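Local atomic coordinates of pentalenene synthase (Streptomyces chartreusis NRRL 3882, PDB entry 6Q4S), a protein that probably converts farnesyl diphosphate into the bicyclic sesquiterpene alcohol 7-epi-alpha-eudesmol with the help of magnesium. Residues A[166-170]-A[171-175]. Sequence-based numbering, arbitrary orientation.
Sequences GTLGL and DEYAE
The carboxylate of Glu172 folds back over the first turn of helix 170-180 and accepts a hydrogen bond from the backbone N-H of Gly169, the N-cap residue. Glu172 OE1 lies 3.1 Å from Gly169 N, with an N-H...O angle of 151°, and the amide approaches from above the carboxylate plane. With CG beside the backbone N (chi1 -65°) and the chain bent at the next torsion, the acid is carried back to the preceding loop and does not run out from the helix.

The backbone bonds of the helix begin at the same residues. Tyr173 N donates to Gly169 O at 2.9 Å, and Ala174 N to Leu170 O at 3.0 Å. Leu170 N hydrogen-bonds Glu247 of helix 240-248, so carboxylates receive two successive N-H groups at the helix start and may offset its positive dipole end.

Apolar contact spans the same turn. Leu168 CB rests 4.1 Å from Tyr173 CB, and Leu168 CD2 comes within 4.1 Å of Tyr173 CD1, the two side chains crossing at about a right angle. Because Tyr173 CG is anti to the backbone N (chi1 177°), the ring leads away from the loop. There its hydroxyl hydrogen-bonds Asp224 and the ring meets His238 edge-to-face, while Leu170 packs on Leu240, Val243 and Leu244 of helix 240-248.

Leu168 before the N-cap and Tyr173 in the helix form a hydrophobic staple, and the Glu172 bond is one half of a capping box, glycine having no side chain for the other. Together they mark the start of a helix of the all-alpha terpene synthase fold that carries Arg177, a likely substrate-binding residue close to Tyr173.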
loop_
_atom_site.group_PDB
_atom_site.type_symbol
_atom_site.label_atom_id
_atom_site.label_comp_id
_atom_site.label_asym_id
_atom_site.label_seq_id
_atom_site.Cartn_x
_atom_site.Cartn_y
_atom_site.Cartn_z
ATOM N N GLY A 166 5.074 27.569 -8.860
ATOM C CA GLY A 166 4.665 28.380 -9.951
ATOM C C GLY A 166 4.947 27.753 -11.277
ATOM O O GLY A 166 4.614 28.364 -12.262
ATOM N N THR A 167 5.507 26.540 -11.367
ATOM C CA THR A 167 5.705 25.999 -12.707
ATOM C C THR A 167 4.598 25.109 -13.243
ATOM O O THR A 167 4.562 24.802 -14.474
ATOM C CB THR A 167 7.023 25.282 -12.815
ATOM O OG1 THR A 167 7.101 24.296 -11.789
ATOM C CG2 THR A 167 8.180 26.305 -12.675
ATOM N N LEU A 168 3.662 24.698 -12.389
ATOM C CA LEU A 168 2.635 23.804 -12.888
ATOM C C LEU A 168 1.616 24.597 -13.649
ATOM O O LEU A 168 1.120 25.594 -13.131
ATOM C CB LEU A 168 1.980 23.055 -11.696
ATOM C CG LEU A 168 2.581 21.740 -11.213
ATOM C CD1 LEU A 168 4.077 21.674 -11.230
ATOM C CD2 LEU A 168 2.093 21.327 -9.851
ATOM N N GLY A 169 1.238 24.110 -14.823
ATOM C CA GLY A 169 0.097 24.583 -15.589
ATOM C C GLY A 169 -1.194 24.010 -15.022
ATOM O O GLY A 169 -1.175 23.220 -14.092
ATOM N N LEU A 170 -2.307 24.389 -15.615
ATOM C CA LEU A 170 -3.588 24.082 -15.066
ATOM C C LEU A 170 -3.869 22.562 -14.966
ATOM O O LEU A 170 -4.302 22.088 -13.902
ATOM C CB LEU A 170 -4.717 24.777 -15.827
ATOM C CG LEU A 170 -6.085 24.399 -15.287
ATOM C CD1 LEU A 170 -6.253 24.958 -13.888
ATOM C CD2 LEU A 170 -7.251 24.790 -16.209
ATOM N N ASP A 171 -3.707 21.826 -16.059
ATOM C CA ASP A 171 -4.073 20.376 -16.058
ATOM C C ASP A 171 -3.192 19.539 -15.108
ATOM O O ASP A 171 -3.734 18.656 -14.369
ATOM C CB ASP A 171 -4.025 19.768 -17.464
ATOM C CG ASP A 171 -5.182 20.231 -18.356
ATOM O OD1 ASP A 171 -5.825 21.257 -18.068
ATOM O OD2 ASP A 171 -5.465 19.529 -19.332
ATOM N N GLU A 172 -1.899 19.819 -15.105
ATOM C CA GLU A 172 -0.955 19.171 -14.201
ATOM C C GLU A 172 -1.244 19.550 -12.743
ATOM O O GLU A 172 -0.886 18.788 -11.842
ATOM C CB GLU A 172 0.522 19.573 -14.421
ATOM C CG GLU A 172 1.203 19.179 -15.755
ATOM C CD GLU A 172 2.263 20.232 -16.200
ATOM O OE1 GLU A 172 1.936 21.493 -16.397
ATOM O OE2 GLU A 172 3.443 19.807 -16.320
ATOM N N TYR A 173 -1.648 20.802 -12.520
ATOM C CA TYR A 173 -1.875 21.289 -11.176
ATOM C C TYR A 173 -3.101 20.562 -10.642
ATOM O O TYR A 173 -3.024 20.074 -9.518
ATOM C CB TYR A 173 -2.049 22.827 -11.067
ATOM C CG TYR A 173 -2.343 23.209 -9.646
ATOM C CD1 TYR A 173 -1.317 23.295 -8.708
ATOM C CD2 TYR A 173 -3.631 23.384 -9.233
ATOM C CE1 TYR A 173 -1.561 23.572 -7.382
ATOM C CE2 TYR A 173 -3.915 23.649 -7.889
ATOM C CZ TYR A 173 -2.897 23.738 -6.967
ATOM O OH TYR A 173 -3.209 24.008 -5.662
ATOM N N ALA A 174 -4.163 20.448 -11.443
ATOM C CA ALA A 174 -5.394 19.808 -11.041
ATOM C C ALA A 174 -5.133 18.345 -10.710
ATOM O O ALA A 174 -5.577 17.849 -9.672
ATOM C CB ALA A 174 -6.423 19.881 -12.133
ATOM N N GLU A 175 -4.385 17.657 -11.583
ATOM C CA GLU A 175 -3.989 16.245 -11.325
ATOM C C GLU A 175 -3.210 16.105 -10.043
ATOM O O GLU A 175 -3.506 15.232 -9.248
ATOM C CB GLU A 175 -3.118 15.669 -12.451
ATOM C CG GLU A 175 -2.907 14.158 -12.363
ATOM C CD GLU A 175 -2.210 13.556 -13.597
ATOM O OE1 GLU A 175 -1.167 12.880 -13.385
ATOM O OE2 GLU A 175 -2.700 13.765 -14.750
#